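Local coordinates for protein lactate racemase (Thermoanaerobacterium thermosaccharolyticum, PDB 2YJG) that interconverts the D- and L-isomers of lactate as a nickel-dependent homodimeric racemase, captured here as the apoprotein without its nickel-pincer nucleotide cofactor, at residues T105-G110 / A191-I196; I171-F176 / S420-E425; F175-G178 / R183-I186; C195-H200 / D356-Q361. All coordinates share one frame; numbering follows the deposited sequence.

Contact 1: residues T105-G110 / A191-I196; sequences TGFHRG and ASVQCI
Phe107 sets the CD1–CE1 side of its ring against the CG1 methyl of Val193, CE1 lying 3.5 Å from CG1 and CD1 3.6 Å from the same methyl. The methyl comes at the ring obliquely. With CG anti to the backbone N (chi1 -173°), the ring swings out from its loop to meet the first turn of helix 193-198. Ile196 makes the second touch: its CD1 methyl is pushed against the backbone, 3.3 Å from Gly106 C and 3.5 Å from Phe107 N, so packing here is tight. That methyl gets there on an extended chain, chi2 being 173°. The loop surface it meets is a type II' beta turn from Thr105 to His108, closed by His108 N to Thr105 O at 2.8 Å, and Gly106 has the positive phi expected at its second position. Across from it, Ser192 is the N-cap of the helix: its OG accepts from Cys195 N at 3.2 Å, and also has a hydrogen bond with Glu154. No hydrogen bond crosses between the two segments, which meet by apolar packing; His133 bonds to both from outside, to Thr105 OG1 and Ala191 O. Arg136 adds a cation-pi contact to the Phe107 ring and a hydrogen bond to the Phe107 carbonyl. At the end of the turn stands His108, by similarity a proton donor/acceptor, whose ND1 is hydrogen-bonded to Asp72, a residue expected to bind the cofactor.

Contact 2: residues I171-F176 / S420-E425; sequences IEPHFF and SVIVRE
Pro173 turns the CB–CG side of its ring onto Ile422, where both carbons lie 3.9 Å from Ile422 CG1. The CD1 methyl beyond follows at 4.2 Å from Pro173 CG. Ile422 holds CG1 beside its backbone N (chi1 -63°), which carries the branch toward the proline. Pro173 CG also rests 4.0 Å from Ser420 O, a van der Waals touch to the backbone just ahead of the strand; no hydrogen bond joins the two segments. One step out, Ser420 OG is hydrogen-bonded to Asp417 O, while Thr212 packs against the proline. Next along the chain comes His174, by similarity a proton donor/acceptor. Its NE2 stands 3.4 Å above the centre of the Phe176 ring, an edge-to-face pairing that probably helps to set the imidazole. The contact thus links the N-terminal family region, just beside a putative catalytic histidine, with the end of the C-terminal one. Around it, strand 422-425 runs parallel to strand 271-277, Ile422 bonding through its backbone to Ala270 and Val272, and Val266 of helix 257-270 packs against Pro173, while Phe175 and Val423 both reach helix 293-305.

Contact 3: residues F175-G178 / R183-I186; sequences FFAG and RKSI. With EDO (1,2-ethanediol), chain F.
The two backbones stay well apart, their nearest CA atoms, those of Ala177 and Lys184, being 9.0 Å from each other, and segment 183-186 closes a 3-10 turn through Ile186 N to Arg183 O at 2.9 Å. Side chains from that turn span the gap. Arg183 brings the edge of its guanidinium to the Ala177 carbonyl, NH2 lying 2.9 Å from Ala177 O and close to the plane of the group. CG sits between the backbone N and the carbonyl carbon (chi1 73°), and a further bend at chi2 sends the chain back toward the loop. The rest of the guanidinium is held elsewhere: NH1 by the carbonyls of Gly181 and Phe179, NE by His221, so its rotation is well fixed. Residues 175-178 lead round the turn of a small beta-hairpin, strand 173-174 pairing antiparallel with strand 178-179, and Gly178 takes a positive phi there. The Ala177 methyl faces the turn, 4.3 Å from Lys184 CD. Past that methyl the lysine chain bends at chi3 (81°) and carries NZ into the pocket, where it donates to O1 of a 1,2-ethanediol at 2.7 Å. The diol, probably from the crystallisation liquor, places its C2 3.7 Å from Phe176 CZ, in a slanted approach to that ring. By similarity, Lys184 is the residue that carries the cofactor covalently; in this apoprotein its amine meets the small diol, and a bound sulfate lies about 3 Å from the nearest atom of its side chain.

Contact 4: residues C195-H200 / D356-Q361; sequences CILANH and DQWEAQ
Aromatic contact dominates: the His200 imidazole lies over one face of the Trp358 indole, close to the middle of the ring system. Its centroid is 4.1 Å from that of the six-membered ring, and the planes are inclined at 37°, too oblique for a parallel stack and too flat for an edge-to-face pair. His200 CB joins in, 3.4 Å from Trp358 CE3. On the opposite indole face stands the backbone N of Asp356, 3.6 Å above the plane. Trp358 CG lies between the backbone N and the carbonyl carbon (chi1 54°), which leans the indole over the start of its own helix.

The apolar part comes from Leu197, whose CD2 methyl meets the indole at its edge, 3.8 Å from CZ3; the two side chains cross at about a right angle.

Polar linkage runs through one water. It donates to His200 O at 2.7 Å and to Gln361 OE1 at 2.8 Å, and accepts from Gln357 NE2 at 2.9 Å. The other polar atom of each amide is also bonded, Gln357 OE1 to Leu354 N and Gln361 NE2 to Ser202 O.

By similarity His200 binds the nickel of the cofactor. No direct hydrogen bond crosses the contact; ring packing, to which Phe176 adds, and the water-held carbonyl probably help to place His200, consistent with helix 357-369 helping to orient a metal ligand.

Overall arrangement
Each of the four contacts carries, in one of its segments, a residue assigned by similarity to the active site or cofactor site: His108, His174, Lys184 and His200 in turn. Contacts 1 and 4 share helix 193-198, their centres 12 Å apart, and Phe107 CE1 of the first lies 3.9 Å from Leu197 CD2 of the second. Contacts 2 and 3 share Phe175 and Phe176, and His174 CE1 comes within 3.7 Å of Lys184 NZ. Phe176 links these pairs, its CE2 standing 3.8 Å from Trp358 CD1 of contact 4. Contacts 1 and 3 meet through Ala191 and Ile186, whereas contacts 1 and 2 do not touch. Contacts 2 and 4 join the two family regions.

Contact 1: residues T105-G110 / A191-I196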
loop_
_atom_site.group_PDB
_atom_site.type_symbol
_atom_site.label_atom_id
_atom_site.label_comp_id
_atom_site.label_asym_id
_atom_site.label_seq_id
_atom_site.Cartn_x
_atom_site.Cartn_y
_atom_site.Cartn_z
ATOM N N THR A 105 -9.288 -14.250 2.062
ATOM C CA THR A 105 -8.130 -15.067 1.697
ATOM C C THR A 105 -8.398 -16.537 1.793
ATOM O O THR A 105 -7.592 -17.331 1.308
ATOM C CB THR A 105 -6.993 -14.757 2.688
ATOM O OG1 THR A 105 -7.546 -14.908 4.005
ATOM C CG2 THR A 105 -6.529 -13.296 2.538
ATOM N N GLY A 106 -9.562 -16.895 2.350
ATOM C CA GLY A 106 -9.897 -18.281 2.690
ATOM C C GLY A 106 -8.764 -18.893 3.485
ATOM O O GLY A 106 -8.351 -18.369 4.504
ATOM N N PHE A 107 -8.251 -19.978 2.928
ATOM C CA PHE A 107 -7.205 -20.810 3.463
ATOM C C PHE A 107 -5.838 -20.196 3.197
ATOM O O PHE A 107 -4.860 -20.582 3.809
ATOM C CB PHE A 107 -7.328 -22.166 2.692
ATOM C CG PHE A 107 -6.440 -23.253 3.191
ATOM C CD1 PHE A 107 -6.761 -23.950 4.349
ATOM C CD2 PHE A 107 -5.313 -23.625 2.476
ATOM C CE1 PHE A 107 -5.950 -24.985 4.811
ATOM C CE2 PHE A 107 -4.467 -24.670 2.935
ATOM C CZ PHE A 107 -4.787 -25.349 4.095
ATOM N N HIS A 108 -5.752 -19.248 2.262
ATOM C CA HIS A 108 -4.466 -18.820 1.761
ATOM C C HIS A 108 -3.694 -17.970 2.773
ATOM O O HIS A 108 -4.243 -17.394 3.737
ATOM C CB HIS A 108 -4.566 -17.998 0.449
ATOM C CG HIS A 108 -5.341 -18.656 -0.646
ATOM N ND1 HIS A 108 -6.119 -17.936 -1.529
ATOM C CD2 HIS A 108 -5.475 -19.956 -0.998
ATOM C CE1 HIS A 108 -6.722 -18.769 -2.358
ATOM N NE2 HIS A 108 -6.333 -19.999 -2.071
ATOM N N ARG A 109 -2.408 -17.864 2.509
ATOM C CA ARG A 109 -1.585 -16.925 3.232
ATOM C C ARG A 109 -2.038 -15.498 2.888
ATOM O O ARG A 109 -2.537 -15.228 1.790
ATOM C CB ARG A 109 -0.130 -17.107 2.852
ATOM C CG ARG A 109 0.077 -17.057 1.364
ATOM C CD ARG A 109 1.143 -16.083 0.975
ATOM N NE ARG A 109 1.160 -15.972 -0.489
ATOM C CZ ARG A 109 0.806 -14.900 -1.193
ATOM N NH1 ARG A 109 0.422 -13.773 -0.590
ATOM N NH2 ARG A 109 0.872 -14.964 -2.517
ATOM N N GLY A 110 -1.846 -14.598 3.832
ATOM C CA GLY A 110 -2.252 -13.223 3.666
ATOM C C GLY A 110 -1.674 -12.535 2.450
ATOM O O GLY A 110 -0.542 -12.769 2.076
ATOM N N ALA A 191 -13.787 -17.544 6.556
ATOM C CA ALA A 191 -14.040 -18.590 7.568
ATOM C C ALA A 191 -12.762 -19.068 8.184
ATOM O O ALA A 191 -11.655 -18.804 7.678
ATOM C CB ALA A 191 -14.723 -19.811 6.932
ATOM N N SER A 192 -12.914 -19.791 9.285
ATOM C CA SER A 192 -11.748 -20.401 9.979
ATOM C C SER A 192 -11.167 -21.540 9.187
ATOM O O SER A 192 -11.901 -22.208 8.430
ATOM C CB SER A 192 -12.167 -20.925 11.351
ATOM O OG SER A 192 -13.037 -22.025 11.239
ATOM N N VAL A 193 -9.857 -21.795 9.343
ATOM C CA VAL A 193 -9.213 -22.868 8.541
ATOM C C VAL A 193 -9.982 -24.200 8.770
ATOM O O VAL A 193 -10.178 -24.963 7.850
ATOM C CB VAL A 193 -7.698 -23.051 8.791
ATOM C CG1 VAL A 193 -7.141 -24.198 7.958
ATOM C CG2 VAL A 193 -6.916 -21.789 8.476
ATOM N N GLN A 194 -10.424 -24.453 9.994
ATOM C CA GLN A 194 -11.123 -25.711 10.308
ATOM C C GLN A 194 -12.432 -25.805 9.570
ATOM O O GLN A 194 -12.771 -26.848 9.032
ATOM C CB GLN A 194 -11.344 -25.825 11.824
ATOM C CG GLN A 194 -11.924 -27.161 12.324
ATOM C CD GLN A 194 -11.898 -27.343 13.907
ATOM O OE1 GLN A 194 -11.112 -26.703 14.630
ATOM N NE2 GLN A 194 -12.757 -28.245 14.412
ATOM N N CYS A 195 -13.184 -24.708 9.510
ATOM C CA CYS A 195 -14.425 -24.723 8.790
ATOM C C CYS A 195 -14.174 -24.934 7.308
ATOM O O CYS A 195 -14.924 -25.632 6.650
ATOM C CB CYS A 195 -15.204 -23.430 9.001
ATOM S SG CYS A 195 -15.866 -23.207 10.697
ATOM N N ILE A 196 -13.109 -24.340 6.787
ATOM C CA ILE A 196 -12.796 -24.472 5.372
ATOM C C ILE A 196 -12.495 -25.923 5.051
ATOM O O ILE A 196 -13.028 -26.495 4.116
ATOM C CB ILE A 196 -11.634 -23.540 4.967
ATOM C CG1 ILE A 196 -12.070 -22.061 5.146
ATOM C CG2 ILE A 196 -11.251 -23.799 3.557
ATOM C CD1 ILE A 196 -10.945 -20.973 4.947
#

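Contact 2: residues I171-F176 / S420-E425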
loop_
_atom_site.group_PDB
_atom_site.type_symbol
_atom_site.label_atom_id
_atom_site.label_comp_id
_atom_site.label_asym_id
_atom_site.label_seq_id
_atom_site.Cartn_x
_atom_site.Cartn_y
_atom_site.Cartn_z
ATOM N N ILE A 171 -18.162 -14.807 -11.148
ATOM C CA ILE A 171 -18.897 -16.069 -11.303
ATOM C C ILE A 171 -18.349 -16.858 -12.479
ATOM O O ILE A 171 -18.341 -16.341 -13.609
ATOM C CB ILE A 171 -20.411 -15.837 -11.503
ATOM C CG1 ILE A 171 -21.069 -15.262 -10.291
ATOM C CG2 ILE A 171 -21.069 -17.198 -11.852
ATOM C CD1 ILE A 171 -22.468 -14.662 -10.524
ATOM N N GLU A 172 -17.875 -18.085 -12.266
ATOM C CA GLU A 172 -17.396 -18.954 -13.354
ATOM C C GLU A 172 -17.667 -20.380 -12.839
ATOM O O GLU A 172 -17.920 -20.568 -11.642
ATOM C CB GLU A 172 -15.903 -18.779 -13.641
ATOM C CG GLU A 172 -14.999 -19.317 -12.490
ATOM C CD GLU A 172 -13.501 -19.063 -12.709
ATOM O OE1 GLU A 172 -13.125 -18.349 -13.682
ATOM O OE2 GLU A 172 -12.721 -19.573 -11.858
ATOM N N PRO A 173 -17.549 -21.396 -13.697
ATOM C CA PRO A 173 -17.883 -22.714 -13.209
ATOM C C PRO A 173 -16.863 -23.158 -12.196
ATOM O O PRO A 173 -15.732 -22.705 -12.244
ATOM C CB PRO A 173 -17.753 -23.576 -14.467
ATOM C CG PRO A 173 -18.035 -22.614 -15.600
ATOM C CD PRO A 173 -17.399 -21.378 -15.159
ATOM N N HIS A 174 -17.243 -24.062 -11.320
ATOM C CA HIS A 174 -16.294 -24.649 -10.351
ATOM C C HIS A 174 -16.593 -26.122 -10.205
ATOM O O HIS A 174 -17.778 -26.535 -9.985
ATOM C CB HIS A 174 -16.362 -23.894 -9.021
ATOM C CG HIS A 174 -15.469 -24.468 -7.980
ATOM N ND1 HIS A 174 -14.290 -23.878 -7.560
ATOM C CD2 HIS A 174 -15.583 -25.622 -7.284
ATOM C CE1 HIS A 174 -13.727 -24.661 -6.640
ATOM N NE2 HIS A 174 -14.496 -25.718 -6.466
ATOM N N PHE A 175 -15.552 -26.933 -10.294
ATOM C CA PHE A 175 -15.712 -28.361 -10.467
ATOM C C PHE A 175 -16.295 -29.154 -9.276
ATOM O O PHE A 175 -16.647 -30.339 -9.446
ATOM C CB PHE A 175 -14.442 -29.004 -10.974
ATOM C CG PHE A 175 -13.283 -29.101 -9.972
ATOM C CD1 PHE A 175 -13.000 -28.072 -9.074
ATOM C CD2 PHE A 175 -12.446 -30.199 -10.003
ATOM C CE1 PHE A 175 -11.959 -28.189 -8.225
ATOM C CE2 PHE A 175 -11.358 -30.302 -9.142
ATOM C CZ PHE A 175 -11.121 -29.233 -8.271
ATOM N N PHE A 176 -16.365 -28.553 -8.092
ATOM C CA PHE A 176 -17.187 -29.186 -7.022
ATOM C C PHE A 176 -18.148 -28.281 -6.268
ATOM O O PHE A 176 -19.056 -28.797 -5.679
ATOM C CB PHE A 176 -16.328 -30.016 -6.032
ATOM C CG PHE A 176 -15.248 -29.262 -5.348
ATOM C CD1 PHE A 176 -15.517 -28.557 -4.186
ATOM C CD2 PHE A 176 -13.924 -29.339 -5.799
ATOM C CE1 PHE A 176 -14.515 -27.878 -3.496
ATOM C CE2 PHE A 176 -12.899 -28.675 -5.119
ATOM C CZ PHE A 176 -13.178 -27.936 -3.977
ATOM N N SER A 420 -13.030 -23.916 -18.623
ATOM C CA SER A 420 -14.068 -22.942 -18.895
ATOM C C SER A 420 -15.499 -23.485 -19.151
ATOM O O SER A 420 -16.431 -22.705 -19.244
ATOM C CB SER A 420 -13.665 -22.148 -20.142
ATOM O OG SER A 420 -13.710 -22.978 -21.326
ATOM N N VAL A 421 -15.676 -24.783 -19.319
ATOM C CA VAL A 421 -16.929 -25.333 -19.722
ATOM C C VAL A 421 -17.621 -26.110 -18.590
ATOM O O VAL A 421 -16.970 -26.555 -17.616
ATOM C CB VAL A 421 -16.723 -26.280 -20.939
ATOM C CG1 VAL A 421 -16.216 -25.484 -22.178
ATOM C CG2 VAL A 421 -15.750 -27.404 -20.626
ATOM N N ILE A 422 -18.926 -26.320 -18.792
ATOM C CA ILE A 422 -19.744 -27.225 -18.010
ATOM C C ILE A 422 -20.160 -28.291 -18.999
ATOM O O ILE A 422 -20.978 -28.028 -19.905
ATOM C CB ILE A 422 -21.016 -26.518 -17.434
ATOM C CG1 ILE A 422 -20.600 -25.398 -16.457
ATOM C CG2 ILE A 422 -21.955 -27.462 -16.707
ATOM C CD1 ILE A 422 -21.723 -24.425 -16.310
ATOM N N VAL A 423 -19.633 -29.505 -18.819
ATOM C CA VAL A 423 -19.944 -30.575 -19.781
ATOM C C VAL A 423 -21.211 -31.310 -19.308
ATOM O O VAL A 423 -21.212 -31.896 -18.236
ATOM C CB VAL A 423 -18.802 -31.553 -19.947
ATOM C CG1 VAL A 423 -19.215 -32.778 -20.941
ATOM C CG2 VAL A 423 -17.540 -30.854 -20.433
ATOM N N ARG A 424 -22.241 -31.307 -20.153
ATOM C CA ARG A 424 -23.475 -31.967 -19.909
ATOM C C ARG A 424 -23.600 -33.104 -20.892
ATOM O O ARG A 424 -23.420 -32.898 -22.078
ATOM C CB ARG A 424 -24.568 -30.947 -20.115
ATOM C CG ARG A 424 -25.995 -31.409 -19.869
ATOM C CD ARG A 424 -26.905 -30.753 -20.935
ATOM N NE ARG A 424 -28.327 -31.127 -20.898
ATOM C CZ ARG A 424 -28.902 -32.090 -21.629
ATOM N NH1 ARG A 424 -28.205 -32.845 -22.490
ATOM N NH2 ARG A 424 -30.215 -32.309 -21.498
ATOM N N GLU A 425 -23.844 -34.311 -20.381
ATOM C CA GLU A 425 -24.104 -35.493 -21.199
ATOM C C GLU A 425 -25.380 -35.356 -22.007
ATOM O O GLU A 425 -26.448 -35.029 -21.476
ATOM C CB GLU A 425 -24.192 -36.738 -20.313
ATOM C CG GLU A 425 -24.320 -38.073 -21.063
ATOM C CD GLU A 425 -23.958 -39.276 -20.180
ATOM O OE1 GLU A 425 -23.289 -39.075 -19.147
ATOM O OE2 GLU A 425 -24.328 -40.422 -20.532
#

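Contact 3: residues F175-G178 / R183-I186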
loop_
_atom_site.group_PDB
_atom_site.type_symbol
_atom_site.label_atom_id
_atom_site.label_comp_id
_atom_site.label_asym_id
_atom_site.label_seq_id
_atom_site.Cartn_x
_atom_site.Cartn_y
_atom_site.Cartn_z
ATOM N N PHE A 175 -15.552 -26.933 -10.294
ATOM C CA PHE A 175 -15.712 -28.361 -10.467
ATOM C C PHE A 175 -16.295 -29.154 -9.276
ATOM O O PHE A 175 -16.647 -30.339 -9.446
ATOM C CB PHE A 175 -14.442 -29.004 -10.974
ATOM C CG PHE A 175 -13.283 -29.101 -9.972
ATOM C CD1 PHE A 175 -13.000 -28.072 -9.074
ATOM C CD2 PHE A 175 -12.446 -30.199 -10.003
ATOM C CE1 PHE A 175 -11.959 -28.189 -8.225
ATOM C CE2 PHE A 175 -11.358 -30.302 -9.142
ATOM C CZ PHE A 175 -11.121 -29.233 -8.271
ATOM N N PHE A 176 -16.365 -28.553 -8.092
ATOM C CA PHE A 176 -17.187 -29.186 -7.022
ATOM C C PHE A 176 -18.148 -28.281 -6.268
ATOM O O PHE A 176 -19.056 -28.797 -5.679
ATOM C CB PHE A 176 -16.328 -30.016 -6.032
ATOM C CG PHE A 176 -15.248 -29.262 -5.348
ATOM C CD1 PHE A 176 -15.517 -28.557 -4.186
ATOM C CD2 PHE A 176 -13.924 -29.339 -5.799
ATOM C CE1 PHE A 176 -14.515 -27.878 -3.496
ATOM C CE2 PHE A 176 -12.899 -28.675 -5.119
ATOM C CZ PHE A 176 -13.178 -27.936 -3.977
ATOM N N ALA A 177 -17.936 -26.970 -6.238
ATOM C CA ALA A 177 -18.903 -26.034 -5.686
ATOM C C ALA A 177 -19.928 -25.533 -6.709
ATOM O O ALA A 177 -20.774 -24.725 -6.379
ATOM C CB ALA A 177 -18.178 -24.808 -5.076
ATOM N N GLY A 178 -19.831 -26.002 -7.951
ATOM C CA GLY A 178 -20.806 -25.662 -9.001
ATOM C C GLY A 178 -20.406 -24.415 -9.725
ATOM O O GLY A 178 -20.127 -24.430 -10.940
ATOM N N ARG A 183 -22.092 -16.579 -2.100
ATOM C CA ARG A 183 -21.818 -17.147 -0.782
ATOM C C ARG A 183 -20.390 -17.558 -0.475
ATOM O O ARG A 183 -20.021 -17.637 0.634
ATOM C CB ARG A 183 -22.756 -18.346 -0.511
ATOM C CG ARG A 183 -22.438 -19.613 -1.285
ATOM C CD ARG A 183 -22.389 -19.484 -2.837
ATOM N NE ARG A 183 -22.252 -20.748 -3.565
ATOM C CZ ARG A 183 -21.413 -20.989 -4.559
ATOM N NH1 ARG A 183 -20.640 -20.075 -5.076
ATOM N NH2 ARG A 183 -21.395 -22.165 -5.095
ATOM N N LYS A 184 -19.606 -17.828 -1.487
ATOM C CA LYS A 184 -18.188 -18.196 -1.269
ATOM C C LYS A 184 -17.320 -17.102 -0.647
ATOM O O LYS A 184 -16.216 -17.369 -0.114
ATOM C CB LYS A 184 -17.520 -18.734 -2.553
ATOM C CG LYS A 184 -17.753 -20.205 -2.761
ATOM C CD LYS A 184 -16.850 -20.871 -3.830
ATOM C CE LYS A 184 -15.490 -21.207 -3.284
ATOM N NZ LYS A 184 -14.752 -21.962 -4.303
ATOM N N SER A 185 -17.786 -15.869 -0.725
ATOM C CA SER A 185 -17.139 -14.785 0.023
ATOM C C SER A 185 -17.182 -15.057 1.551
ATOM O O SER A 185 -16.358 -14.516 2.283
ATOM C CB SER A 185 -17.772 -13.439 -0.324
ATOM O OG SER A 185 -17.544 -13.123 -1.689
ATOM N N ILE A 186 -18.165 -15.827 2.026
ATOM C CA ILE A 186 -18.272 -16.159 3.428
ATOM C C ILE A 186 -17.560 -17.465 3.741
ATOM O O ILE A 186 -16.654 -17.466 4.553
ATOM C CB ILE A 186 -19.710 -16.237 3.917
ATOM C CG1 ILE A 186 -20.479 -14.982 3.486
ATOM C CG2 ILE A 186 -19.750 -16.587 5.421
ATOM C CD1 ILE A 186 -20.012 -13.632 4.133
HETATM C C1 EDO F . -11.174 -23.219 -3.594
HETATM O O1 EDO F . -12.384 -22.537 -3.244
HETATM C C2 EDO F . -11.438 -24.691 -3.814
HETATM O O2 EDO F . -10.537 -25.435 -2.989
#

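Contact 4: residues C195-H200 / D356-Q361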
loop_
_atom_site.group_PDB
_atom_site.type_symbol
_atom_site.label_atom_id
_atom_site.label_comp_id
_atom_site.label_asym_id
_atom_site.label_seq_id
_atom_site.Cartn_x
_atom_site.Cartn_y
_atom_site.Cartn_z
ATOM N N CYS A 195 -13.184 -24.708 9.510
ATOM C CA CYS A 195 -14.425 -24.723 8.790
ATOM C C CYS A 195 -14.174 -24.934 7.308
ATOM O O CYS A 195 -14.924 -25.632 6.650
ATOM C CB CYS A 195 -15.204 -23.430 9.001
ATOM S SG CYS A 195 -15.866 -23.207 10.697
ATOM N N ILE A 196 -13.109 -24.340 6.787
ATOM C CA ILE A 196 -12.796 -24.472 5.372
ATOM C C ILE A 196 -12.495 -25.923 5.051
ATOM O O ILE A 196 -13.028 -26.495 4.116
ATOM C CB ILE A 196 -11.634 -23.540 4.967
ATOM C CG1 ILE A 196 -12.070 -22.061 5.146
ATOM C CG2 ILE A 196 -11.251 -23.799 3.557
ATOM C CD1 ILE A 196 -10.945 -20.973 4.947
ATOM N N LEU A 197 -11.623 -26.531 5.825
ATOM C CA LEU A 197 -11.253 -27.915 5.562
ATOM C C LEU A 197 -12.491 -28.802 5.667
ATOM O O LEU A 197 -12.698 -29.680 4.815
ATOM C CB LEU A 197 -10.146 -28.329 6.553
ATOM C CG LEU A 197 -8.795 -27.731 6.310
ATOM C CD1 LEU A 197 -7.736 -28.000 7.391
ATOM C CD2 LEU A 197 -8.180 -28.238 4.987
ATOM N N ALA A 198 -13.359 -28.579 6.633
ATOM C CA ALA A 198 -14.585 -29.416 6.818
ATOM C C ALA A 198 -15.508 -29.315 5.608
ATOM O O ALA A 198 -16.153 -30.282 5.227
ATOM C CB ALA A 198 -15.372 -29.025 8.098
ATOM N N ASN A 199 -15.515 -28.143 4.972
ATOM C CA ASN A 199 -16.317 -27.876 3.796
ATOM C C ASN A 199 -15.735 -28.616 2.549
ATOM O O ASN A 199 -16.375 -28.658 1.489
ATOM C CB ASN A 199 -16.473 -26.361 3.611
ATOM C CG ASN A 199 -17.506 -25.979 2.561
ATOM O OD1 ASN A 199 -17.142 -25.317 1.586
ATOM N ND2 ASN A 199 -18.759 -26.406 2.728
ATOM N N HIS A 200 -14.569 -29.251 2.681
ATOM C CA HIS A 200 -13.980 -30.043 1.600
ATOM C C HIS A 200 -13.922 -31.548 1.987
ATOM O O HIS A 200 -13.185 -32.335 1.344
ATOM C CB HIS A 200 -12.575 -29.555 1.286
ATOM C CG HIS A 200 -12.502 -28.160 0.764
ATOM N ND1 HIS A 200 -12.229 -27.867 -0.563
ATOM C CD2 HIS A 200 -12.572 -26.974 1.398
ATOM C CE1 HIS A 200 -12.152 -26.556 -0.719
ATOM N NE2 HIS A 200 -12.391 -25.987 0.445
ATOM N N ASP A 356 -5.222 -30.433 0.470
ATOM C CA ASP A 356 -5.019 -31.120 -0.807
ATOM C C ASP A 356 -5.886 -32.404 -0.983
ATOM O O ASP A 356 -5.977 -32.907 -2.111
ATOM C CB ASP A 356 -3.549 -31.539 -1.039
ATOM C CG ASP A 356 -2.569 -30.378 -1.263
ATOM O OD1 ASP A 356 -2.941 -29.150 -1.190
ATOM O OD2 ASP A 356 -1.370 -30.740 -1.529
ATOM N N GLN A 357 -6.504 -32.932 0.081
ATOM C CA GLN A 357 -7.059 -34.275 -0.014
ATOM C C GLN A 357 -8.192 -34.354 -1.062
ATOM O O GLN A 357 -8.340 -35.360 -1.756
ATOM C CB GLN A 357 -7.505 -34.788 1.367
ATOM C CG GLN A 357 -8.831 -34.404 1.843
ATOM C CD GLN A 357 -9.308 -35.288 3.037
ATOM O OE1 GLN A 357 -8.530 -35.547 3.987
ATOM N NE2 GLN A 357 -10.583 -35.693 3.007
ATOM N N TRP A 358 -8.980 -33.294 -1.156
ATOM C CA TRP A 358 -10.143 -33.285 -2.024
ATOM C C TRP A 358 -9.734 -33.355 -3.526
ATOM O O TRP A 358 -10.446 -33.902 -4.365
ATOM C CB TRP A 358 -10.997 -32.071 -1.713
ATOM C CG TRP A 358 -10.284 -30.761 -1.759
ATOM C CD1 TRP A 358 -10.139 -29.950 -2.826
ATOM C CD2 TRP A 358 -9.605 -30.131 -0.674
ATOM N NE1 TRP A 358 -9.408 -28.831 -2.493
ATOM C CE2 TRP A 358 -9.068 -28.929 -1.162
ATOM C CE3 TRP A 358 -9.378 -30.481 0.645
ATOM C CZ2 TRP A 358 -8.321 -28.051 -0.353
ATOM C CZ3 TRP A 358 -8.712 -29.605 1.453
ATOM C CH2 TRP A 358 -8.189 -28.392 0.965
ATOM N N GLU A 359 -8.610 -32.714 -3.838
ATOM C CA GLU A 359 -8.071 -32.674 -5.221
ATOM C C GLU A 359 -7.610 -34.064 -5.562
ATOM O O GLU A 359 -7.795 -34.565 -6.711
ATOM C CB GLU A 359 -6.886 -31.695 -5.303
ATOM C CG GLU A 359 -6.626 -30.992 -6.630
ATOM C CD GLU A 359 -7.672 -29.967 -7.001
ATOM O OE1 GLU A 359 -8.603 -29.746 -6.177
ATOM O OE2 GLU A 359 -7.578 -29.330 -8.117
ATOM N N ALA A 360 -6.945 -34.749 -4.615
ATOM C CA ALA A 360 -6.569 -36.139 -4.827
ATOM C C ALA A 360 -7.785 -37.077 -4.974
ATOM O O ALA A 360 -7.767 -38.033 -5.772
ATOM C CB ALA A 360 -5.587 -36.713 -3.694
ATOM N N GLN A 361 -8.822 -36.822 -4.178
ATOM C CA GLN A 361 -9.998 -37.649 -4.194
ATOM C C GLN A 361 -10.638 -37.568 -5.587
ATOM O O GLN A 361 -11.012 -38.585 -6.216
ATOM C CB GLN A 361 -10.965 -37.131 -3.129
ATOM C CG GLN A 361 -12.187 -38.028 -2.968
ATOM C CD GLN A 361 -13.151 -37.559 -1.893
ATOM O OE1 GLN A 361 -12.818 -36.697 -1.065
ATOM N NE2 GLN A 361 -14.355 -38.140 -1.893
HETATM O O HOH W 1 -11.914 -34.664 0.689
#